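Local coordinates for protein endoglucanase (PDB 2E4T) that is an endoglucanase that cleaves internal beta-1,4 bonds in cellulose and probably xyloglucan, this piece being its family 44 module, a TIM-like barrel with a beta domain, at residues D159-V162 / N163-N167. Numbering follows the deposited sequence.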
ATOM      1  N   ASP A 159      17.253 -15.738   6.614  1.00  5.71           N
ATOM      2  CA  ASP A 159      18.366 -14.830   6.825  1.00  5.65           C
ATOM      3  C   ASP A 159      19.420 -14.972   5.698  1.00  5.73           C
ATOM      4  O   ASP A 159      20.042 -13.981   5.328  1.00  6.21           O
ATOM      5  CB  ASP A 159      18.946 -14.924   8.242  1.00  6.29           C
ATOM      6  CG  ASP A 159      19.494 -16.278   8.645  1.00  6.33           C
ATOM      7  OD1 ASP A 159      19.390 -17.290   7.935  1.00  6.64           O
ATOM      8  OD2 ASP A 159      20.059 -16.272   9.811  1.00  6.99           O
ATOM      9  N   GLU A 160      19.606 -16.189   5.167  1.00  6.04           N
ATOM     10  CA  GLU A 160      20.537 -16.390   4.087  1.00  5.94           C
ATOM     11  C   GLU A 160      20.063 -15.660   2.809  1.00  5.77           C
ATOM     12  O   GLU A 160      20.870 -15.087   2.065  1.00  5.98           O
ATOM     13  CB  GLU A 160      20.745 -17.881   3.845  1.00  6.20           C
ATOM     14  CG  GLU A 160      21.899 -18.154   2.888  1.00  6.84           C
ATOM     15  CD  GLU A 160      22.235 -19.642   2.833  1.00  6.29           C
ATOM     16  OE1 GLU A 160      21.302 -20.471   2.574  1.00  7.61           O
ATOM     17  OE2 GLU A 160      23.430 -19.988   3.057  1.00  7.41           O
ATOM     18  N   PHE A 161      18.737 -15.669   2.572  1.00  5.83           N
ATOM     19  CA  PHE A 161      18.143 -14.928   1.452  1.00  5.60           C
ATOM     20  C   PHE A 161      18.446 -13.421   1.630  1.00  5.69           C
ATOM     21  O   PHE A 161      18.929 -12.744   0.696  1.00  5.87           O
ATOM     22  CB  PHE A 161      16.653 -15.240   1.465  1.00  6.05           C
ATOM     23  CG  PHE A 161      15.751 -14.589   0.427  1.00  6.00           C
ATOM     24  CD1 PHE A 161      16.207 -13.948  -0.720  1.00  6.30           C
ATOM     25  CD2 PHE A 161      14.374 -14.701   0.651  1.00  6.47           C
ATOM     26  CE1 PHE A 161      15.300 -13.391  -1.604  1.00  6.94           C
ATOM     27  CE2 PHE A 161      13.464 -14.153  -0.251  1.00  7.09           C
ATOM     28  CZ  PHE A 161      13.929 -13.507  -1.374  1.00  7.35           C
ATOM     29  N   VAL A 162      18.130 -12.874   2.806  1.00  5.51           N
ATOM     30  CA  VAL A 162      18.418 -11.454   3.060  1.00  5.26           C
ATOM     31  C   VAL A 162      19.905 -11.169   2.879  1.00  5.57           C
ATOM     32  O   VAL A 162      20.309 -10.155   2.297  1.00  6.07           O
ATOM     33  CB  VAL A 162      17.875 -11.018   4.428  1.00  6.19           C
ATOM     34  CG1 VAL A 162      18.291  -9.585   4.737  1.00  6.55           C
ATOM     35  CG2 VAL A 162      16.359 -11.144   4.438  1.00  6.95           C
ATOM     36  N   ASN A 163      20.768 -12.067   3.386  1.00  5.71           N
ATOM     37  CA  ASN A 163      22.213 -11.850   3.234  1.00  5.78           C
ATOM     38  C   ASN A 163      22.595 -11.761   1.732  1.00  6.11           C
ATOM     39  O   ASN A 163      23.449 -10.941   1.351  1.00  6.57           O
ATOM     40  CB  ASN A 163      22.968 -13.007   3.911  1.00  6.56           C
ATOM     41  CG  ASN A 163      24.456 -12.833   3.750  1.00  7.74           C
ATOM     42  OD1 ASN A 163      25.058 -11.952   4.405  1.00  9.10           O
ATOM     43  ND2 ASN A 163      25.069 -13.606   2.844  1.00  8.64           N
ATOM     44  N   TYR A 164      21.995 -12.603   0.886  1.00  6.33           N
ATOM     45  CA  TYR A 164      22.291 -12.554  -0.542  1.00  6.33           C
ATOM     46  C   TYR A 164      21.940 -11.173  -1.117  1.00  6.01           C
ATOM     47  O   TYR A 164      22.712 -10.578  -1.913  1.00  6.80           O
ATOM     48  CB  TYR A 164      21.523 -13.680  -1.245  1.00  6.95           C
ATOM     49  CG  TYR A 164      21.794 -13.769  -2.720  1.00  7.06           C
ATOM     50  CD1 TYR A 164      22.732 -14.692  -3.176  1.00  8.26           C
ATOM     51  CD2 TYR A 164      21.106 -12.996  -3.667  1.00  8.37           C
ATOM     52  CE1 TYR A 164      23.031 -14.819  -4.532  1.00 10.47           C
ATOM     53  CE2 TYR A 164      21.418 -13.140  -5.025  1.00 10.05           C
ATOM     54  CZ  TYR A 164      22.399 -14.039  -5.450  1.00 10.86           C
ATOM     55  OH  TYR A 164      22.648 -14.117  -6.815  1.00 15.23           O
ATOM     56  N   LEU A 165      20.780 -10.672  -0.725  1.00  6.03           N
ATOM     57  CA  LEU A 165      20.309  -9.358  -1.206  1.00  5.95           C
ATOM     58  C   LEU A 165      21.225  -8.220  -0.690  1.00  5.82           C
ATOM     59  O   LEU A 165      21.587  -7.317  -1.460  1.00  6.97           O
ATOM     60  CB  LEU A 165      18.869  -9.134  -0.783  1.00  6.10           C
ATOM     61  CG  LEU A 165      17.889 -10.117  -1.410  1.00  6.32           C
ATOM     62  CD1 LEU A 165      16.494  -9.915  -0.780  1.00  6.72           C
ATOM     63  CD2 LEU A 165      17.803 -10.029  -2.908  1.00  7.00           C
ATOM     64  N   VAL A 166      21.558  -8.252   0.599  1.00  6.08           N
ATOM     65  CA  VAL A 166      22.423  -7.216   1.172  1.00  6.23           C
ATOM     66  C   VAL A 166      23.814  -7.272   0.541  1.00  6.87           C
ATOM     67  O   VAL A 166      24.427  -6.221   0.269  1.00  7.46           O
ATOM     68  CB  VAL A 166      22.512  -7.385   2.702  1.00  7.36           C
ATOM     69  CG1 VAL A 166      23.565  -6.486   3.324  1.00  8.75           C
ATOM     70  CG2 VAL A 166      21.144  -7.096   3.299  1.00  7.73           C
ATOM     71  N   ASN A 167      24.338  -8.472   0.283  1.00  7.35           N
ATOM     72  CA  ASN A 167      25.602  -8.603  -0.415  1.00  7.47           C
ATOM     73  C   ASN A 167      25.557  -7.924  -1.785  1.00  7.56           C
ATOM     74  O   ASN A 167      26.521  -7.268  -2.204  1.00  8.77           O
ATOM     75  CB  ASN A 167      25.953 -10.085  -0.533  1.00  8.75           C
ATOM     76  CG  ASN A 167      27.260 -10.286  -1.275  1.00 11.21           C
ATOM     77  OD1 ASN A 167      27.222 -10.596  -2.491  1.00 14.32           O
ATOM     78  ND2 ASN A 167      28.361 -10.005  -0.647  1.00 12.27           N
TER
HETATM   79  O   HOH W   1      23.560 -15.535   1.306  1.00  9.02           O
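The ring of Phe161 meets Leu165 one turn further along helix 158-169 of the TIM-like barrel: methyl CD1 of Leu165 comes obliquely to the ring at CE1, 3.8 Å away. Beyond the helix the same ring stacks with Trp53, and the Phe161 side chain also touches Val90 of helix 88-99 and Leu109 of strand 104-109. The CB of Phe161 points away from the next turn, but with CG anti to the backbone N (chi1 179°) the ring swings back and its CE1 corner reaches Leu165. A second i to i+4 pair, Val162 CG1 and Val166 CG2, meets more loosely at 4.1 Å, while Val162 also packs on Val221 of helix 204-221 and on Leu109. Four alpha-helical backbone bonds tie the two turns together, from Asn163 N to Asp159 O (2.8 Å) through Val166 N to Val162 O (2.8 Å); the latter is the straightest, with an N-H...O angle of 170°. Glu160 is buried, and its OE2 takes a salt bridge from Lys141 NZ and a hydrogen bond from Ser146 N; the side chain of Glu160 lies about 6 Å from the bound calcium ion, while OD1 of Asp159 accepts from Lys141 N. Glu160 O accepts from Tyr164 N (3.0 Å) and from a water (2.8 Å). That water in turn accepts from the amide ND2 of Asn163 at 2.9 Å, bridging side chain and backbone within the turn.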